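Local structure of importin subunit beta-1 (Saccharomyces cerevisiae, 5OWU) at residues Ser590-Pro593 and Val594-Met597; Ile614-Asp617 and Val618-Ile622; Lys631-Glu634 and Lys635-Thr639; Leu644-Ala647 and Leu648-Asp652. The protein carries proteins into the nucleus as the beta subunit of importin, binding the importin alpha subunit that recognises the classical nuclear localization signal of the cargo. All coordinates share one frame; numbering follows the deposited sequence. Where two conformers were deposited one is given.

Contact 1: Ser590-Pro593 and Val594-Met597; sequences SVEP and VADM
S590 makes a loose approach, its carbonyl O 4.4 Å from V594 CG2. V591 does more: its carbonyl O accepts the N-H of V594 at 3.1 Å from O to N, a bent bond of 140° with the donor standing above the carbonyl plane, while V594 CG2 lies against the same V591 O at 3.2 Å. CG1 lies beside the backbone N, anti to the carbonyl carbon (chi1 -62°), which leaves CG2 between N and the carbonyl carbon, facing V591 O. With V594 cut back to an alanine, the carbonyl of V591 and the peptide carbon of P593 would probably lose the methyls packed on them, leaving a gap in the turn. E592 follows with the straighter link, A595 N to E592 O at 3.0 Å and 164°, and A595 CB tucks against that same oxygen at 3.4 Å. P593 has no N-H to give; its carbonyl O accepts from water 1, which in turn accepts from M597 N at 2.8 Å, so one water bridges the start of the helix. V591 rests on L625, and E592 and A595 on L629, all of helix 615-629. Two successive i to i+3 backbone bonds make this a 3-10-like turn with proline in it, leading into helix 595-607, the first helix of HEAT repeat 14.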
# COMPACT_ATOMS: atom_id res chain seq x y z
N SER A 590 31.68 -16.05 14.87
CA SER A 590 31.61 -15.63 16.27
C SER A 590 30.49 -16.31 17.05
O SER A 590 30.42 -16.13 18.27
CB SER A 590 31.42 -14.11 16.33
OG SER A 590 31.51 -13.64 17.66
N VAL A 591 29.64 -17.09 16.39
CA VAL A 591 28.41 -17.58 17.02
C VAL A 591 28.60 -18.92 17.74
O VAL A 591 27.95 -19.17 18.76
CB VAL A 591 27.30 -17.69 15.97
CG1 VAL A 591 26.04 -18.24 16.57
CG2 VAL A 591 27.02 -16.34 15.34
N GLU A 592 29.46 -19.79 17.21
CA GLU A 592 29.59 -21.14 17.76
C GLU A 592 29.73 -21.17 19.28
O GLU A 592 28.92 -21.85 19.94
CB GLU A 592 30.78 -21.84 17.09
CG GLU A 592 31.19 -23.16 17.73
CD GLU A 592 30.05 -24.16 17.82
OE1 GLU A 592 29.07 -24.00 17.06
OE2 GLU A 592 30.14 -25.10 18.64
N PRO A 593 30.67 -20.45 19.90
CA PRO A 593 30.88 -20.62 21.35
C PRO A 593 29.64 -20.35 22.19
O PRO A 593 29.51 -20.93 23.27
CB PRO A 593 31.99 -19.61 21.66
CG PRO A 593 32.63 -19.30 20.34
CD PRO A 593 31.54 -19.41 19.33
N VAL A 594 28.73 -19.49 21.72
CA VAL A 594 27.56 -19.10 22.50
C VAL A 594 26.30 -19.83 22.06
O VAL A 594 25.23 -19.65 22.68
CB VAL A 594 27.36 -17.57 22.44
CG1 VAL A 594 28.56 -16.85 23.05
CG2 VAL A 594 27.15 -17.10 21.00
N ALA A 595 26.40 -20.70 21.05
CA ALA A 595 25.22 -21.33 20.47
C ALA A 595 24.35 -21.98 21.55
O ALA A 595 23.16 -21.66 21.68
CB ALA A 595 25.64 -22.37 19.44
N ASP A 596 24.94 -22.87 22.34
CA ASP A 596 24.20 -23.53 23.41
C ASP A 596 23.42 -22.51 24.23
O ASP A 596 22.19 -22.57 24.33
CB ASP A 596 25.16 -24.32 24.30
CG ASP A 596 25.53 -25.68 23.72
OD1 ASP A 596 24.94 -26.06 22.68
OD2 ASP A 596 26.40 -26.36 24.30
N MET A 597 24.14 -21.53 24.79
CA MET A 597 23.48 -20.55 25.65
C MET A 597 22.30 -19.93 24.92
O MET A 597 21.18 -19.89 25.45
CB MET A 597 24.49 -19.49 26.09
CG MET A 597 23.92 -18.48 27.07
SD MET A 597 24.30 -16.78 26.60
CE MET A 597 23.52 -16.67 25.00
O HOH W 1 26.89 -21.31 24.85

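Contact 2: Ile614-Asp617 and Val618-Ile622; sequences IEDD and VFYAI
I614 to V618, E615 to F619, D616 to Y620 and D617 to A621 are joined by four successive i to i+4 bonds, the first turns of helix 615-629, with V618 N to I614 O at 3.0 Å lying nearly along the C=O axis. On the buried side I614 CD1 meets V618 CG2 at 4.0 Å, and L577 and L606 close over the valine. F619 turns the edge of its ring to a backbone carbonyl, CD1 standing 3.0 Å from E615 O. D616 and Y620 run side by side: with CG anti to the backbone N (chi1 -163°), the carboxylate of D616 reaches along the tyrosine, its OD2 3.4 Å from Y620 CE2, in one of two conformers modelled for the ring and so less certain. The other oxygen, OD1, is hydrogen-bonded to T658 of helix 655-669, and D617 OD2 to S574 of helix 563-586. A leucine in place of D616 would probably leave the T658 hydroxyl without its acceptor and Y620 CE2 without the carboxylate beside it. Three acids in the first turn, E615, D616 and D617, would be expected to interact favourably with the helix dipole, while the hydroxyls tie this end to two neighbouring repeats.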
# COMPACT_ATOMS: atom_id res chain seq x y z
N ILE A 614 5.97 -13.19 20.98
CA ILE A 614 7.36 -13.06 20.54
C ILE A 614 7.86 -14.29 19.78
O ILE A 614 9.00 -14.26 19.29
CB ILE A 614 8.31 -12.76 21.72
CG1 ILE A 614 8.23 -13.87 22.76
CG2 ILE A 614 7.97 -11.42 22.34
CD1 ILE A 614 9.47 -13.97 23.61
N GLU A 615 7.07 -15.36 19.67
CA GLU A 615 7.61 -16.59 19.08
C GLU A 615 8.06 -16.36 17.64
O GLU A 615 8.96 -17.05 17.17
CB GLU A 615 6.58 -17.72 19.15
CG GLU A 615 5.27 -17.46 18.41
CD GLU A 615 4.35 -18.68 18.41
OE1 GLU A 615 4.82 -19.80 18.72
OE2 GLU A 615 3.15 -18.51 18.09
N ASP A 616 7.44 -15.42 16.93
CA ASP A 616 7.87 -15.11 15.57
C ASP A 616 9.31 -14.61 15.55
O ASP A 616 10.15 -15.11 14.78
CB ASP A 616 6.92 -14.07 14.98
CG ASP A 616 7.03 -13.98 13.47
OD1 ASP A 616 7.03 -15.04 12.81
OD2 ASP A 616 7.12 -12.84 12.95
N ASP A 617 9.63 -13.63 16.41
CA ASP A 617 10.99 -13.12 16.48
C ASP A 617 11.96 -14.16 17.02
O ASP A 617 13.14 -14.18 16.63
CB ASP A 617 11.00 -11.86 17.35
CG ASP A 617 10.13 -10.76 16.77
OD1 ASP A 617 10.21 -10.52 15.54
OD2 ASP A 617 9.35 -10.16 17.53
N VAL A 618 11.49 -15.05 17.90
CA VAL A 618 12.34 -16.13 18.38
C VAL A 618 12.68 -17.07 17.23
O VAL A 618 13.82 -17.52 17.09
CB VAL A 618 11.67 -16.89 19.54
CG1 VAL A 618 12.52 -18.08 19.95
CG2 VAL A 618 11.44 -15.96 20.72
N PHE A 619 11.69 -17.39 16.40
CA PHE A 619 11.92 -18.25 15.25
C PHE A 619 12.88 -17.60 14.27
O PHE A 619 13.72 -18.28 13.67
CB PHE A 619 10.60 -18.59 14.57
CG PHE A 619 9.98 -19.85 15.06
CD1 PHE A 619 9.47 -19.94 16.34
CD2 PHE A 619 9.91 -20.96 14.23
CE1 PHE A 619 8.90 -21.13 16.79
CE2 PHE A 619 9.33 -22.14 14.68
CZ PHE A 619 8.83 -22.22 15.96
N TYR A 620 12.76 -16.28 14.07
CA TYR A 620 13.72 -15.58 13.22
C TYR A 620 15.14 -15.74 13.75
O TYR A 620 16.08 -15.98 12.98
CB TYR A 620 13.34 -14.10 13.12
CG TYR A 620 12.27 -13.79 12.08
CD1 TYR A 620 12.40 -14.24 10.77
CD2 TYR A 620 11.15 -13.04 12.41
CE1 TYR A 620 11.43 -13.97 9.82
CE2 TYR A 620 10.17 -12.76 11.46
CZ TYR A 620 10.32 -13.23 10.17
OH TYR A 620 9.36 -12.96 9.23
N ALA A 621 15.32 -15.63 15.07
CA ALA A 621 16.66 -15.75 15.63
C ALA A 621 17.16 -17.19 15.58
O ALA A 621 18.35 -17.44 15.34
CB ALA A 621 16.69 -15.22 17.06
N ILE A 622 16.27 -18.15 15.80
CA ILE A 622 16.65 -19.56 15.69
C ILE A 622 17.07 -19.86 14.27
O ILE A 622 18.07 -20.54 14.02
CB ILE A 622 15.49 -20.46 16.16
CG1 ILE A 622 15.28 -20.30 17.67
CG2 ILE A 622 15.77 -21.92 15.79
CD1 ILE A 622 14.09 -21.06 18.20

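Contact 3: Lys631-Glu634 and Lys635-Thr639; sequences KGFE and KYLET
L637 N to E634 O, at 2.9 Å and 164°, is the shorter of the two backbone bonds joining 631-634 to 635-639, with the donor well above the carbonyl plane. Beside it Y636 N reaches F633 O at 3.0 Å, and these two i to i+3 links carry the 3-10 segment 631-633 on into helix 637-649, within the alpha-helical HEAT-repeat solenoid. With CG of F633 anti to the backbone N (chi1 -169°), its ring is brought to Y636 and L637; Y636 CD2 lies over one face, 3.7 Å from F633 CD1 and offset toward the rim. The two rings meet obliquely, their planes 56° apart. L637 takes the ring's edge instead, its CD2 lying in plane, while its other methyl, CD1, meets E634 CG at 4.0 Å. The phenylalanine also rests on M599 of helix 595-607 and on I622 and A626 of helix 615-629. The hydroxyl of Y636 is hydrogen-bonded to D596, which also forms a salt bridge with K635 NZ. Over the centre of the Y636 ring, 3.5 Å above its plane, sits K635 CG, an aliphatic carbon laid on the aromatic face.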
# COMPACT_ATOMS: atom_id res chain seq x y z
N LYS A 631 25.71 -27.63 9.97
CA LYS A 631 25.54 -28.94 10.59
C LYS A 631 25.63 -28.88 12.10
O LYS A 631 25.08 -29.75 12.78
CB LYS A 631 26.59 -29.92 10.04
CG LYS A 631 26.31 -30.38 8.62
CD LYS A 631 27.55 -31.00 7.99
CE LYS A 631 27.29 -31.45 6.56
NZ LYS A 631 28.55 -31.88 5.88
N GLY A 632 26.30 -27.86 12.64
CA GLY A 632 26.37 -27.68 14.08
C GLY A 632 25.02 -27.45 14.74
O GLY A 632 24.94 -27.51 15.97
N PHE A 633 23.98 -27.18 13.95
CA PHE A 633 22.65 -26.99 14.52
C PHE A 633 21.92 -28.31 14.77
O PHE A 633 20.92 -28.32 15.49
CB PHE A 633 21.80 -26.12 13.58
CG PHE A 633 20.52 -25.65 14.20
CD1 PHE A 633 20.50 -24.53 15.01
CD2 PHE A 633 19.34 -26.33 13.99
CE1 PHE A 633 19.32 -24.09 15.58
CE2 PHE A 633 18.16 -25.91 14.56
CZ PHE A 633 18.15 -24.79 15.35
N GLU A 634 22.41 -29.41 14.22
CA GLU A 634 21.66 -30.66 14.29
C GLU A 634 21.36 -31.07 15.73
O GLU A 634 20.29 -31.62 16.00
CB GLU A 634 22.41 -31.76 13.55
CG GLU A 634 22.28 -31.63 12.04
CD GLU A 634 23.29 -32.47 11.28
OE1 GLU A 634 23.77 -33.48 11.84
OE2 GLU A 634 23.60 -32.11 10.13
N LYS A 635 22.27 -30.77 16.66
CA LYS A 635 22.07 -31.18 18.05
C LYS A 635 20.79 -30.61 18.66
O LYS A 635 20.27 -31.20 19.62
CB LYS A 635 23.27 -30.77 18.90
CG LYS A 635 23.54 -29.26 18.93
CD LYS A 635 24.85 -28.93 19.66
CE LYS A 635 24.80 -29.27 21.15
NZ LYS A 635 26.08 -28.95 21.84
N TYR A 636 20.29 -29.50 18.15
CA TYR A 636 19.07 -28.89 18.68
C TYR A 636 17.82 -29.37 17.97
O TYR A 636 16.71 -29.02 18.40
CB TYR A 636 19.15 -27.37 18.57
CG TYR A 636 20.46 -26.78 19.06
CD1 TYR A 636 20.75 -26.71 20.42
CD2 TYR A 636 21.41 -26.31 18.16
CE1 TYR A 636 21.95 -26.17 20.87
CE2 TYR A 636 22.61 -25.76 18.60
CZ TYR A 636 22.87 -25.70 19.96
OH TYR A 636 24.06 -25.17 20.41
N LEU A 637 17.95 -30.15 16.90
CA LEU A 637 16.81 -30.45 16.06
C LEU A 637 15.76 -31.27 16.80
O LEU A 637 14.56 -31.04 16.64
CB LEU A 637 17.26 -31.19 14.80
CG LEU A 637 17.84 -30.33 13.67
CD1 LEU A 637 18.33 -31.21 12.54
CD2 LEU A 637 16.81 -29.34 13.16
N GLU A 638 16.19 -32.22 17.63
CA GLU A 638 15.22 -33.05 18.34
C GLU A 638 14.33 -32.20 19.24
O GLU A 638 13.10 -32.32 19.20
CB GLU A 638 15.94 -34.12 19.16
CG GLU A 638 15.00 -35.20 19.68
CD GLU A 638 15.55 -35.95 20.88
OE1 GLU A 638 16.79 -35.99 21.04
OE2 GLU A 638 14.74 -36.50 21.65
N THR A 639 14.94 -31.33 20.05
CA THR A 639 14.16 -30.46 20.92
C THR A 639 13.35 -29.43 20.14
O THR A 639 12.26 -29.05 20.57
CB THR A 639 15.08 -29.75 21.91
OG1 THR A 639 15.78 -30.72 22.70
CG2 THR A 639 14.29 -28.82 22.83

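Contact 4: Leu644-Ala647 and Leu648-Asp652; sequences LLKA and LNQVD
Q650 leaves the helix in an inverse gamma turn, and its amide is shared by two carbonyls on the way out: Q650 N lies 3.1 Å from K646 O and also 3.1 Å from A647 O, both weak and strongly bent bonds. K646 O in turn takes a further weak bond from N649 N, so this last turn is held by several poor links in place of one good one. The inverse gamma turn centred on Q650 is closed by a weak bond from V651 N to N649 O. The helix just before is regular. L648 N donates to L644 O at 2.8 Å with an angle of 163°, and N649 N to L645 O at 3.0 Å. Among the side chains, L644 and L648 meet one turn apart: L644 CG, held anti to its backbone N (chi1 174°), comes to 3.7 Å from L648 CD1, and the branches continue the contact through L644 CD1. L648 also reaches V684 and M688 of helix 675-689, and both leucines lie on A659 of helix 655-669, so this face is apolar and packed from two sides. K646 and Q650 meet through carbon and oxygen: Q650 OE1 stands 3.6 Å from K646 CG, while Q650 also touches V655 and E615. At the far end, D652 O and the backbone of V651 bond to R695, carrying the connection toward the next repeat. A helix end with weakening bonds thus passes through an inverse gamma turn into the short link between helices 637-649 and 655-669, within HEAT repeat 15 of the alpha-helical solenoid.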
# COMPACT_ATOMS: atom_id res chain seq x y z
N LEU A 644 8.73 -26.46 15.93
CA LEU A 644 8.69 -26.21 14.49
C LEU A 644 7.39 -26.73 13.88
O LEU A 644 6.70 -26.01 13.15
CB LEU A 644 9.89 -26.85 13.81
CG LEU A 644 9.90 -26.78 12.28
CD1 LEU A 644 9.89 -25.34 11.80
CD2 LEU A 644 11.11 -27.53 11.75
N LEU A 645 7.05 -28.00 14.15
CA LEU A 645 5.84 -28.57 13.57
C LEU A 645 4.59 -27.82 14.03
O LEU A 645 3.71 -27.50 13.21
CB LEU A 645 5.74 -30.06 13.95
CG LEU A 645 6.35 -31.06 12.95
CD1 LEU A 645 7.78 -30.69 12.57
CD2 LEU A 645 6.30 -32.47 13.54
N LYS A 646 4.50 -27.52 15.33
CA LYS A 646 3.35 -26.76 15.81
C LYS A 646 3.24 -25.41 15.11
O LYS A 646 2.15 -24.99 14.70
CB LYS A 646 3.43 -26.58 17.33
CG LYS A 646 2.27 -25.78 17.92
CD LYS A 646 2.24 -25.84 19.44
CE LYS A 646 1.89 -27.23 19.95
NZ LYS A 646 1.49 -27.24 21.39
N ALA A 647 4.36 -24.71 14.96
CA ALA A 647 4.35 -23.42 14.29
C ALA A 647 3.94 -23.56 12.83
O ALA A 647 3.13 -22.78 12.32
CB ALA A 647 5.72 -22.76 14.39
N LEU A 648 4.49 -24.56 12.14
CA LEU A 648 4.17 -24.76 10.73
C LEU A 648 2.67 -25.00 10.54
O LEU A 648 2.09 -24.55 9.55
CB LEU A 648 4.97 -25.93 10.17
CG LEU A 648 6.46 -25.70 9.91
CD1 LEU A 648 7.17 -27.03 9.74
CD2 LEU A 648 6.68 -24.82 8.69
N ASN A 649 2.04 -25.71 11.48
CA ASN A 649 0.62 -26.01 11.34
C ASN A 649 -0.28 -24.86 11.77
O ASN A 649 -1.47 -24.87 11.43
CB ASN A 649 0.27 -27.27 12.14
CG ASN A 649 0.75 -28.53 11.46
OD1 ASN A 649 0.75 -28.62 10.23
ND2 ASN A 649 1.17 -29.51 12.25
N GLN A 650 0.25 -23.87 12.49
CA GLN A 650 -0.53 -22.67 12.83
C GLN A 650 -0.60 -21.77 11.59
O GLN A 650 -0.03 -20.68 11.53
CB GLN A 650 0.09 -21.92 14.00
CG GLN A 650 -0.13 -22.57 15.35
CD GLN A 650 0.56 -21.82 16.48
OE1 GLN A 650 1.13 -22.43 17.39
NE2 GLN A 650 0.51 -20.49 16.42
N VAL A 651 -1.35 -22.25 10.59
CA VAL A 651 -1.40 -21.57 9.30
C VAL A 651 -2.08 -20.20 9.39
O VAL A 651 -1.86 -19.36 8.51
CB VAL A 651 -2.12 -22.45 8.26
CG1 VAL A 651 -1.29 -23.67 7.94
CG2 VAL A 651 -3.52 -22.83 8.74
N ASP A 652 -2.92 -19.97 10.40
CA ASP A 652 -3.53 -18.65 10.56
C ASP A 652 -2.53 -17.63 11.09
O ASP A 652 -2.60 -16.45 10.74
CB ASP A 652 -4.73 -18.74 11.49
CG ASP A 652 -4.35 -19.18 12.89
OD1 ASP A 652 -3.34 -19.89 13.03
OD2 ASP A 652 -5.07 -18.81 13.84

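Overall arrangement
All four contacts are local, two for each of HEAT repeats 14 and 15. Contacts 1 and 3 are both 3-10-like entries into a helix, joined by a salt bridge and a hydroxyl bond at D596; a water bridges contact 1 alone. Contacts 2 and 4 have their centres about 25 and 26 Å from the centre of the chain, against about 39 and 38 Å for contacts 1 and 3, and touch where F619 CZ packs on A647 CB. Contact 2 starts helix 615-629 and contact 4 ends helix 637-649, whose beginning is contact 3. Each mixes buried and exposed residues: acids bonded to hydroxyls mark contact 2, which also packs I622 on F633 of contact 3, and leucines mark contact 4.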